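Local coordinates for protein zinc chaperone AztD (Citrobacter koseri, PDB 6CMK) that acts as a periplasmic zinc chaperone, a beta-propeller that binds zinc ions and hands one directly to the solute-binding protein AztC of a zinc transport system, at residues B[371-376]-B[380-385]; B[320-325]-B[360-365]; B[232-237]-B[243-248]; B[169-174]-B[225-230]. All coordinates share one frame; numbering follows the deposited sequence.

Interaction 1: residues B[371-376]-B[380-385]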
# COMPACT_ATOMS: atom_id res chain seq x y z
N LYS B 371 15.76 -25.98 13.88
CA LYS B 371 14.41 -25.55 14.21
C LYS B 371 14.29 -24.04 14.03
O LYS B 371 15.28 -23.33 13.88
CB LYS B 371 14.02 -25.95 15.64
CG LYS B 371 14.81 -25.27 16.77
CD LYS B 371 14.44 -25.84 18.16
CE LYS B 371 14.78 -27.33 18.30
NZ LYS B 371 14.30 -27.96 19.57
N ILE B 372 13.03 -23.59 13.98
CA ILE B 372 12.67 -22.19 14.02
C ILE B 372 11.84 -21.97 15.27
O ILE B 372 10.86 -22.69 15.49
CB ILE B 372 11.88 -21.77 12.77
CG1 ILE B 372 12.69 -22.07 11.50
CG2 ILE B 372 11.47 -20.30 12.84
CD1 ILE B 372 11.89 -21.94 10.22
N ILE B 373 12.22 -20.98 16.08
CA ILE B 373 11.45 -20.61 17.27
C ILE B 373 10.39 -19.59 16.86
O ILE B 373 10.68 -18.66 16.09
CB ILE B 373 12.36 -20.04 18.37
CG1 ILE B 373 13.54 -20.96 18.65
CG2 ILE B 373 11.55 -19.77 19.63
CD1 ILE B 373 13.19 -22.42 18.86
N VAL B 374 9.18 -19.75 17.38
CA VAL B 374 8.06 -18.86 17.04
C VAL B 374 7.64 -18.12 18.30
O VAL B 374 7.33 -18.75 19.32
CB VAL B 374 6.87 -19.64 16.46
CG1 VAL B 374 5.80 -18.68 15.97
CG2 VAL B 374 7.31 -20.55 15.32
N LEU B 375 7.61 -16.80 18.22
CA LEU B 375 7.21 -15.96 19.34
C LEU B 375 5.98 -15.15 18.98
O LEU B 375 5.83 -14.69 17.84
CB LEU B 375 8.31 -14.98 19.75
CG LEU B 375 9.63 -15.59 20.22
CD1 LEU B 375 10.61 -15.75 19.07
CD2 LEU B 375 10.21 -14.73 21.32
N ASP B 376 5.12 -14.93 19.97
CA ASP B 376 4.04 -13.96 19.82
C ASP B 376 4.63 -12.56 19.86
O ASP B 376 5.39 -12.23 20.78
CB ASP B 376 3.00 -14.16 20.92
CG ASP B 376 1.87 -13.14 20.84
OD1 ASP B 376 0.98 -13.31 19.98
OD2 ASP B 376 1.89 -12.16 21.61
N PHE B 380 5.82 -11.22 23.29
CA PHE B 380 7.26 -11.42 23.19
C PHE B 380 7.68 -12.68 23.94
O PHE B 380 8.72 -12.71 24.61
CB PHE B 380 8.02 -10.19 23.69
CG PHE B 380 9.27 -9.90 22.91
CD1 PHE B 380 9.20 -9.56 21.57
CD2 PHE B 380 10.51 -9.92 23.53
CE1 PHE B 380 10.34 -9.27 20.86
CE2 PHE B 380 11.65 -9.63 22.81
CZ PHE B 380 11.57 -9.30 21.48
N LYS B 381 6.86 -13.73 23.82
CA LYS B 381 7.13 -15.02 24.42
C LYS B 381 6.96 -16.12 23.39
O LYS B 381 6.13 -16.04 22.48
CB LYS B 381 6.20 -15.27 25.60
CG LYS B 381 6.17 -14.12 26.57
CD LYS B 381 5.47 -14.46 27.87
CE LYS B 381 5.42 -13.25 28.79
NZ LYS B 381 6.65 -12.42 28.72
N LYS B 382 7.77 -17.17 23.54
CA LYS B 382 7.69 -18.31 22.64
C LYS B 382 6.30 -18.95 22.70
O LYS B 382 5.76 -19.17 23.79
CB LYS B 382 8.75 -19.34 23.01
CG LYS B 382 8.62 -20.66 22.26
CD LYS B 382 9.68 -21.65 22.67
CE LYS B 382 9.58 -22.93 21.86
NZ LYS B 382 10.53 -23.96 22.38
N THR B 383 5.74 -19.25 21.53
CA THR B 383 4.47 -19.96 21.46
C THR B 383 4.55 -21.30 20.75
O THR B 383 3.68 -22.15 20.97
CB THR B 383 3.40 -19.09 20.78
OG1 THR B 383 3.91 -18.55 19.56
CG2 THR B 383 2.99 -17.96 21.70
N SER B 384 5.57 -21.54 19.93
CA SER B 384 5.77 -22.85 19.30
C SER B 384 7.18 -22.90 18.74
O SER B 384 7.94 -21.94 18.82
CB SER B 384 4.74 -23.09 18.20
OG SER B 384 4.90 -22.16 17.15
N GLU B 385 7.54 -24.05 18.18
CA GLU B 385 8.76 -24.17 17.40
C GLU B 385 8.50 -25.11 16.24
O GLU B 385 7.66 -26.01 16.32
CB GLU B 385 9.95 -24.63 18.27
CG GLU B 385 9.82 -26.01 18.90
CD GLU B 385 11.10 -26.40 19.62
OE1 GLU B 385 11.68 -27.45 19.26
OE2 GLU B 385 11.53 -25.65 20.51
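K371 and E385 meet at one end of two neighbouring antiparallel strands, and E385 is the side chain to follow. Its CB lies 3.5 Å from I372 O and 4.0 Å from I373 CD1; the I373 and E385 side chains run side by side. CG stands between the backbone N and the carbonyl carbon (chi1 62°), and the chain then runs out extended to the carboxylate. OE1 takes K371 NZ at 2.7 Å on its syn side; the lysine gets there through a bend at chi3. OE2 is met from its anti side by K382 NZ, also at 2.7 Å, so one carboxylate is shared by two lysines whose like charges it would offset. These strands, 371-376 and 381-387, form the hairpin at the outer edge of a four-stranded propeller blade. A classic beta bulge interrupts its pairing: T383 and S384 both face V374. V374 O accepts T383 N at 2.8 Å but S384 N only weakly, while V374 N gives to S384 O. S384 OG lies 3.3 Å from V374 CB. Near the turn, D376 O receives F380 N at 2.7 Å, and D376 OD2 is hydrogen-bonded to S379 N and T378 OG1.

Interaction 2: residues B[320-325]-B[360-365]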
# COMPACT_ATOMS: atom_id res chain seq x y z
N GLY B 320 22.17 -15.01 22.56
CA GLY B 320 20.99 -15.84 22.37
C GLY B 320 19.68 -15.13 22.57
O GLY B 320 18.63 -15.78 22.54
N LYS B 321 19.70 -13.82 22.78
CA LYS B 321 18.49 -13.08 23.11
C LYS B 321 17.95 -12.32 21.91
O LYS B 321 18.69 -11.81 21.07
CB LYS B 321 18.75 -12.08 24.24
CG LYS B 321 19.07 -12.70 25.60
CD LYS B 321 19.00 -11.61 26.66
CE LYS B 321 19.45 -12.06 28.03
NZ LYS B 321 19.11 -11.00 29.03
N LEU B 322 16.63 -12.25 21.85
CA LEU B 322 15.93 -11.37 20.93
C LEU B 322 15.57 -10.10 21.68
O LEU B 322 15.06 -10.18 22.81
CB LEU B 322 14.68 -12.06 20.38
CG LEU B 322 13.90 -11.26 19.33
CD1 LEU B 322 14.71 -11.06 18.08
CD2 LEU B 322 12.59 -11.95 19.02
N ASN B 323 15.86 -8.94 21.09
CA ASN B 323 15.64 -7.67 21.75
C ASN B 323 14.64 -6.83 20.95
O ASN B 323 14.80 -6.66 19.74
CB ASN B 323 16.94 -6.89 21.94
CG ASN B 323 18.02 -7.71 22.59
OD1 ASN B 323 18.20 -7.64 23.81
ND2 ASN B 323 18.77 -8.47 21.80
N GLN B 324 13.63 -6.33 21.64
CA GLN B 324 12.61 -5.48 21.03
C GLN B 324 13.10 -4.03 21.06
O GLN B 324 13.44 -3.50 22.12
CB GLN B 324 11.30 -5.63 21.80
CG GLN B 324 10.15 -4.83 21.24
CD GLN B 324 8.94 -4.89 22.15
OE1 GLN B 324 8.99 -4.48 23.32
NE2 GLN B 324 7.84 -5.42 21.64
N ILE B 325 13.14 -3.40 19.89
CA ILE B 325 13.51 -1.99 19.77
C ILE B 325 12.24 -1.17 19.64
O ILE B 325 11.49 -1.32 18.67
CB ILE B 325 14.42 -1.73 18.56
CG1 ILE B 325 15.65 -2.63 18.61
CG2 ILE B 325 14.80 -0.26 18.51
CD1 ILE B 325 16.46 -2.50 19.87
N ASN B 360 1.25 -11.87 13.35
CA ASN B 360 1.51 -11.44 14.72
C ASN B 360 2.56 -12.31 15.40
O ASN B 360 2.54 -12.48 16.62
CB ASN B 360 0.20 -11.44 15.51
CG ASN B 360 -0.82 -10.48 14.91
OD1 ASN B 360 -0.45 -9.46 14.30
ND2 ASN B 360 -2.10 -10.80 15.07
N LYS B 361 3.48 -12.85 14.62
CA LYS B 361 4.50 -13.77 15.11
C LYS B 361 5.88 -13.35 14.63
O LYS B 361 6.04 -12.78 13.54
CB LYS B 361 4.22 -15.21 14.66
CG LYS B 361 2.99 -15.81 15.29
CD LYS B 361 2.64 -17.13 14.63
CE LYS B 361 1.65 -17.92 15.47
NZ LYS B 361 1.51 -19.32 14.98
N ILE B 362 6.86 -13.66 15.46
CA ILE B 362 8.27 -13.47 15.16
C ILE B 362 8.93 -14.84 15.05
O ILE B 362 8.64 -15.74 15.85
CB ILE B 362 8.97 -12.62 16.24
CG1 ILE B 362 8.26 -11.27 16.41
CG2 ILE B 362 10.43 -12.39 15.86
CD1 ILE B 362 8.68 -10.54 17.67
N TYR B 363 9.80 -14.99 14.06
CA TYR B 363 10.42 -16.27 13.74
C TYR B 363 11.93 -16.11 13.81
O TYR B 363 12.50 -15.19 13.20
CB TYR B 363 10.01 -16.75 12.34
CG TYR B 363 8.53 -16.94 12.20
CD1 TYR B 363 7.70 -15.84 12.01
CD2 TYR B 363 7.96 -18.19 12.33
CE1 TYR B 363 6.34 -15.99 11.92
CE2 TYR B 363 6.58 -18.35 12.23
CZ TYR B 363 5.79 -17.24 12.02
OH TYR B 363 4.42 -17.38 11.92
N VAL B 364 12.59 -17.01 14.54
CA VAL B 364 14.03 -16.96 14.73
C VAL B 364 14.59 -18.32 14.36
O VAL B 364 14.23 -19.32 14.98
CB VAL B 364 14.42 -16.59 16.18
CG1 VAL B 364 15.94 -16.60 16.33
CG2 VAL B 364 13.84 -15.24 16.57
N THR B 365 15.45 -18.36 13.35
CA THR B 365 16.07 -19.62 13.00
C THR B 365 17.13 -19.98 14.03
O THR B 365 17.81 -19.11 14.58
CB THR B 365 16.69 -19.58 11.60
OG1 THR B 365 17.69 -18.55 11.53
CG2 THR B 365 15.61 -19.31 10.56
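L322 reaches across to I362 and V364 where two neighbouring blades of the beta-propeller press together. Strand 321-326 belongs to one four-stranded sheet and strand 361-366 to the next, so no backbone hydrogen bond joins them; the nearest CA atoms, those of L322 and V364, are 8.6 Å apart. Side chains fill that gap. All three start out toward the opposite strand, and the leucine enters from its side as one projecting branch against two beta-branched residues that sit two positions apart on theirs. L322 holds CG anti to its own N (chi1 -177°), and chi2 of 65° leaves CD2 as the extended branch that does the touching. I362 turns CG2 to meet it and keeps CG1 beside the backbone N (chi1 -56°); the leucine and isoleucine side chains meet at a slant, methyl against methyl. The same leucine methyl also approaches V364, though more distantly. The contact is small, wholly apolar and buried. F380 from the following hairpin leans on both L322 and I362, while Y314 touches I362 and F316 touches V364, extending the apolar seam between the blades. L322 CD2 stands 3.9 Å from I362 CG2 and 4.3 Å from V364 CG2.

Interaction 3: residues B[232-237]-B[243-248]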
# COMPACT_ATOMS: atom_id res chain seq x y z
N GLY B 232 28.57 9.16 6.59
CA GLY B 232 27.15 9.39 6.78
C GLY B 232 26.35 8.46 5.88
O GLY B 232 26.81 7.39 5.51
N LEU B 233 25.13 8.90 5.56
CA LEU B 233 24.26 8.19 4.65
C LEU B 233 24.00 9.04 3.42
O LEU B 233 23.84 10.26 3.52
CB LEU B 233 22.90 7.84 5.30
CG LEU B 233 22.90 7.22 6.70
CD1 LEU B 233 21.48 6.86 7.13
CD2 LEU B 233 23.80 6.00 6.77
N LEU B 234 23.96 8.39 2.27
CA LEU B 234 23.40 8.98 1.07
C LEU B 234 21.92 8.64 1.07
O LEU B 234 21.56 7.49 1.31
CB LEU B 234 24.06 8.44 -0.20
CG LEU B 234 25.56 8.69 -0.37
CD1 LEU B 234 26.00 8.09 -1.69
CD2 LEU B 234 25.91 10.17 -0.32
N LEU B 235 21.08 9.65 0.85
CA LEU B 235 19.64 9.48 0.86
C LEU B 235 19.14 9.81 -0.54
O LEU B 235 19.47 10.86 -1.08
CB LEU B 235 18.98 10.38 1.90
CG LEU B 235 19.37 10.08 3.34
CD1 LEU B 235 18.73 11.05 4.31
CD2 LEU B 235 19.01 8.65 3.72
N ILE B 236 18.36 8.90 -1.12
CA ILE B 236 17.95 8.98 -2.52
C ILE B 236 16.43 9.04 -2.59
O ILE B 236 15.74 8.25 -1.94
CB ILE B 236 18.46 7.77 -3.33
CG1 ILE B 236 19.95 7.51 -3.07
CG2 ILE B 236 18.22 7.99 -4.83
CD1 ILE B 236 20.40 6.15 -3.54
N THR B 237 15.92 9.95 -3.42
CA THR B 237 14.50 10.02 -3.74
C THR B 237 14.36 10.28 -5.24
O THR B 237 15.28 10.81 -5.87
CB THR B 237 13.78 11.15 -3.01
OG1 THR B 237 14.44 12.39 -3.29
CG2 THR B 237 13.76 10.92 -1.50
N PRO B 243 16.67 10.75 -10.22
CA PRO B 243 16.79 10.65 -8.76
C PRO B 243 17.72 11.72 -8.23
O PRO B 243 18.61 12.22 -8.94
CB PRO B 243 17.34 9.24 -8.52
CG PRO B 243 17.60 8.63 -9.82
CD PRO B 243 17.07 9.51 -10.91
N VAL B 244 17.49 12.10 -6.97
CA VAL B 244 18.28 13.11 -6.28
C VAL B 244 18.96 12.47 -5.08
O VAL B 244 18.30 11.84 -4.24
CB VAL B 244 17.41 14.30 -5.83
CG1 VAL B 244 18.24 15.32 -5.05
CG2 VAL B 244 16.75 14.96 -7.04
N ILE B 245 20.28 12.65 -4.98
CA ILE B 245 21.09 12.12 -3.89
C ILE B 245 21.47 13.27 -2.97
O ILE B 245 22.01 14.28 -3.42
CB ILE B 245 22.36 11.42 -4.42
CG1 ILE B 245 22.03 10.30 -5.40
CG2 ILE B 245 23.20 10.88 -3.25
CD1 ILE B 245 23.26 9.78 -6.14
N ARG B 246 21.22 13.10 -1.67
CA ARG B 246 21.74 14.03 -0.69
C ARG B 246 22.54 13.25 0.35
O ARG B 246 22.33 12.06 0.56
CB ARG B 246 20.63 14.85 -0.03
CG ARG B 246 19.68 14.09 0.88
CD ARG B 246 18.79 15.07 1.62
NE ARG B 246 17.87 14.43 2.57
CZ ARG B 246 17.93 14.54 3.89
NH1 ARG B 246 18.86 15.28 4.48
NH2 ARG B 246 17.03 13.92 4.64
N HIS B 247 23.47 13.95 1.00
CA HIS B 247 24.32 13.33 2.01
C HIS B 247 23.88 13.80 3.38
O HIS B 247 23.74 15.01 3.62
CB HIS B 247 25.79 13.68 1.78
CG HIS B 247 26.72 13.06 2.79
ND1 HIS B 247 27.27 13.78 3.83
CD2 HIS B 247 27.18 11.80 2.90
CE1 HIS B 247 28.05 12.98 4.54
NE2 HIS B 247 28.01 11.77 4.00
N LEU B 248 23.66 12.85 4.28
CA LEU B 248 23.35 13.13 5.67
C LEU B 248 24.52 12.67 6.53
O LEU B 248 24.69 11.46 6.74
CB LEU B 248 22.06 12.43 6.09
CG LEU B 248 21.67 12.55 7.57
CD1 LEU B 248 21.45 14.01 7.95
CD2 LEU B 248 20.43 11.71 7.84
O HOH W 1 16.90 12.87 -1.87
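L235 and R246 pair near the middle of an antiparallel beta hairpin, strands 232-237 and 244-249, the outer half of a four-stranded propeller blade. The tight part is the backbone and the face bearing L234, I236, I245 and H247. Six regular hydrogen bonds tie L233 to L248, L235 to R246 and T237 to V244, L235 N reaching R246 O at 2.7 Å. On that face I236 and I245 lie alongside, CG1 to CG1 at 4.2 Å, and I245 CG2 packs on L234 CB. L234 CD2 comes in the plane of the H247 ring, at its edge, 3.8 Å from H247 CD2; H247 NE2 is hydrogen-bonded to T231 OG1. A196 and V198 back this side. The other face carries L233, L235, T237, V244, R246 and L248; L235 is buried there, its CD1 4.0 Å from L248 CD2, and the face loosens only at exposed V244 and R246. With CG between N and the carbonyl carbon (chi1 68°), R246 runs out extended, and L235 CD1 lies over one guanidinium face, toward its rim, 3.4 Å from R246 NH2. At the V244 end a water donates to V244 O and is hydrogen-bonded to T237 OG1, 2.9 Å from each.

Interaction 4: residues B[169-174]-B[225-230]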
# COMPACT_ATOMS: atom_id res chain seq x y z
N HIS B 169 32.55 -4.93 -5.14
CA HIS B 169 31.46 -5.25 -4.22
C HIS B 169 30.64 -3.99 -4.03
O HIS B 169 30.95 -3.14 -3.20
CB HIS B 169 31.97 -5.76 -2.88
CG HIS B 169 30.87 -6.20 -1.97
ND1 HIS B 169 30.08 -7.30 -2.23
CD2 HIS B 169 30.39 -5.66 -0.82
CE1 HIS B 169 29.18 -7.43 -1.27
NE2 HIS B 169 29.35 -6.45 -0.40
N GLY B 170 29.57 -3.88 -4.81
CA GLY B 170 28.80 -2.66 -4.84
C GLY B 170 27.31 -2.88 -4.70
O GLY B 170 26.86 -3.92 -4.22
N VAL B 171 26.55 -1.87 -5.11
CA VAL B 171 25.10 -1.93 -5.03
C VAL B 171 24.51 -1.05 -6.12
O VAL B 171 25.07 -0.01 -6.47
CB VAL B 171 24.62 -1.49 -3.62
CG1 VAL B 171 25.15 -0.10 -3.30
CG2 VAL B 171 23.10 -1.54 -3.52
N ALA B 172 23.38 -1.49 -6.66
CA ALA B 172 22.62 -0.76 -7.65
C ALA B 172 21.20 -0.60 -7.15
O ALA B 172 20.58 -1.57 -6.70
CB ALA B 172 22.61 -1.47 -9.00
N VAL B 173 20.67 0.61 -7.25
CA VAL B 173 19.33 0.92 -6.79
C VAL B 173 18.50 1.31 -8.01
O VAL B 173 18.87 2.24 -8.74
CB VAL B 173 19.33 2.06 -5.75
CG1 VAL B 173 17.93 2.24 -5.19
CG2 VAL B 173 20.32 1.76 -4.64
N PRO B 174 17.37 0.62 -8.30
CA PRO B 174 16.64 0.89 -9.54
C PRO B 174 15.62 2.01 -9.41
O PRO B 174 14.84 2.04 -8.44
CB PRO B 174 15.98 -0.46 -9.83
CG PRO B 174 15.67 -1.01 -8.47
CD PRO B 174 16.78 -0.52 -7.56
N PHE B 225 15.70 5.91 -0.17
CA PHE B 225 16.66 4.82 -0.13
C PHE B 225 17.97 5.32 0.47
O PHE B 225 18.40 6.44 0.20
CB PHE B 225 16.91 4.23 -1.52
CG PHE B 225 17.42 2.83 -1.49
CD1 PHE B 225 18.77 2.59 -1.39
CD2 PHE B 225 16.53 1.76 -1.51
CE1 PHE B 225 19.24 1.31 -1.33
CE2 PHE B 225 17.00 0.47 -1.45
CZ PHE B 225 18.36 0.25 -1.35
N ALA B 226 18.60 4.49 1.30
CA ALA B 226 19.81 4.90 2.00
C ALA B 226 20.98 4.00 1.65
O ALA B 226 20.83 2.78 1.57
CB ALA B 226 19.59 4.90 3.51
N LEU B 227 22.15 4.62 1.47
CA LEU B 227 23.43 3.93 1.34
C LEU B 227 24.34 4.49 2.41
O LEU B 227 24.45 5.71 2.57
CB LEU B 227 24.05 4.15 -0.06
CG LEU B 227 23.17 3.86 -1.29
CD1 LEU B 227 23.91 4.26 -2.56
CD2 LEU B 227 22.77 2.39 -1.34
N SER B 228 25.00 3.62 3.16
CA SER B 228 25.84 4.06 4.27
C SER B 228 27.31 4.00 3.90
O SER B 228 27.75 3.17 3.10
CB SER B 228 25.58 3.21 5.51
OG SER B 228 25.62 1.83 5.20
N CYS B 229 28.09 4.91 4.48
CA CYS B 229 29.52 4.94 4.26
C CYS B 229 30.20 5.50 5.51
O CYS B 229 29.58 5.61 6.58
CB CYS B 229 29.84 5.75 3.00
SG CYS B 229 29.82 7.50 3.26
N GLU B 230 31.48 5.85 5.38
CA GLU B 230 32.25 6.29 6.55
C GLU B 230 31.86 7.67 7.05
O GLU B 230 32.09 7.97 8.22
CB GLU B 230 33.75 6.25 6.21
CG GLU B 230 34.24 4.86 5.82
CD GLU B 230 35.66 4.84 5.28
OE1 GLU B 230 36.24 5.92 5.03
OE2 GLU B 230 36.20 3.73 5.11
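Two blades of the beta-propeller meet close to the first high-affinity zinc site, the V171 side chain about 8 Å from the metal, and V171 and V173 face L227 and F225 across the junction. Segment 169-174, which carries both valines, begins with H169, whose NE2 binds the zinc ion together with H126 and H216. V173 does most of the work. Both its methyls come from one side of the phenyl ring: CG1, held anti to the backbone N (chi1 -174°), sits over the centre of the face, 3.8 Å from the F225 ring centroid and 13° off the ring normal, a CH-pi contact. CG2 lies out at the rim, 3.5 Å from CE1 of F225. The valine and the phenylalanine reach each other from opposite directions, and L227 CD2 lies in the plane of the ring, at its edge. These strands, 172-174 and 224-228, belong to consecutive blades and share no hydrogen bond, so between these segments the join is apolar side chains. L227 holds CG beside its backbone N (chi1 -52°); CD1 runs on straight and CD2 bends off to reach both valines, 4.0 Å from V171 CG1 and 4.2 Å from V173 CG2. V128 of an earlier blade touches V171 and F225, and L215 also leans on V171. At the zinc end, H169 ND1 is hydrogen-bonded to D139 OD2, which would fix the turn of the imidazole and leave NE2 directed at the metal. On the other strand, C229 is tied to C212 by a disulfide.

The four contacts fall into two pairs, well apart in the propeller. Interactions 1 and 2 have centres 8 Å apart and meet in one blade, through strand 361-366: it is hydrogen-bonded to strand 371-376 through L375 O to I362 N and I373 N to V364 O, each 2.8 Å, so the interblade contact lies inward of the outer hairpin. Interactions 3 and 4, centres 10 Å apart, repeat this pattern, with a hydrogen bond from L234 N to L227 O at 2.7 Å. Interactions 1 and 4 lie on opposite sides of the chain's centre, their own centres about 33 Å apart. Zinc site 1 lies beside the second pair: interaction 4 supplies the ligand H169, and the side chain of L233 in interaction 3 is about 10 Å from that of H216.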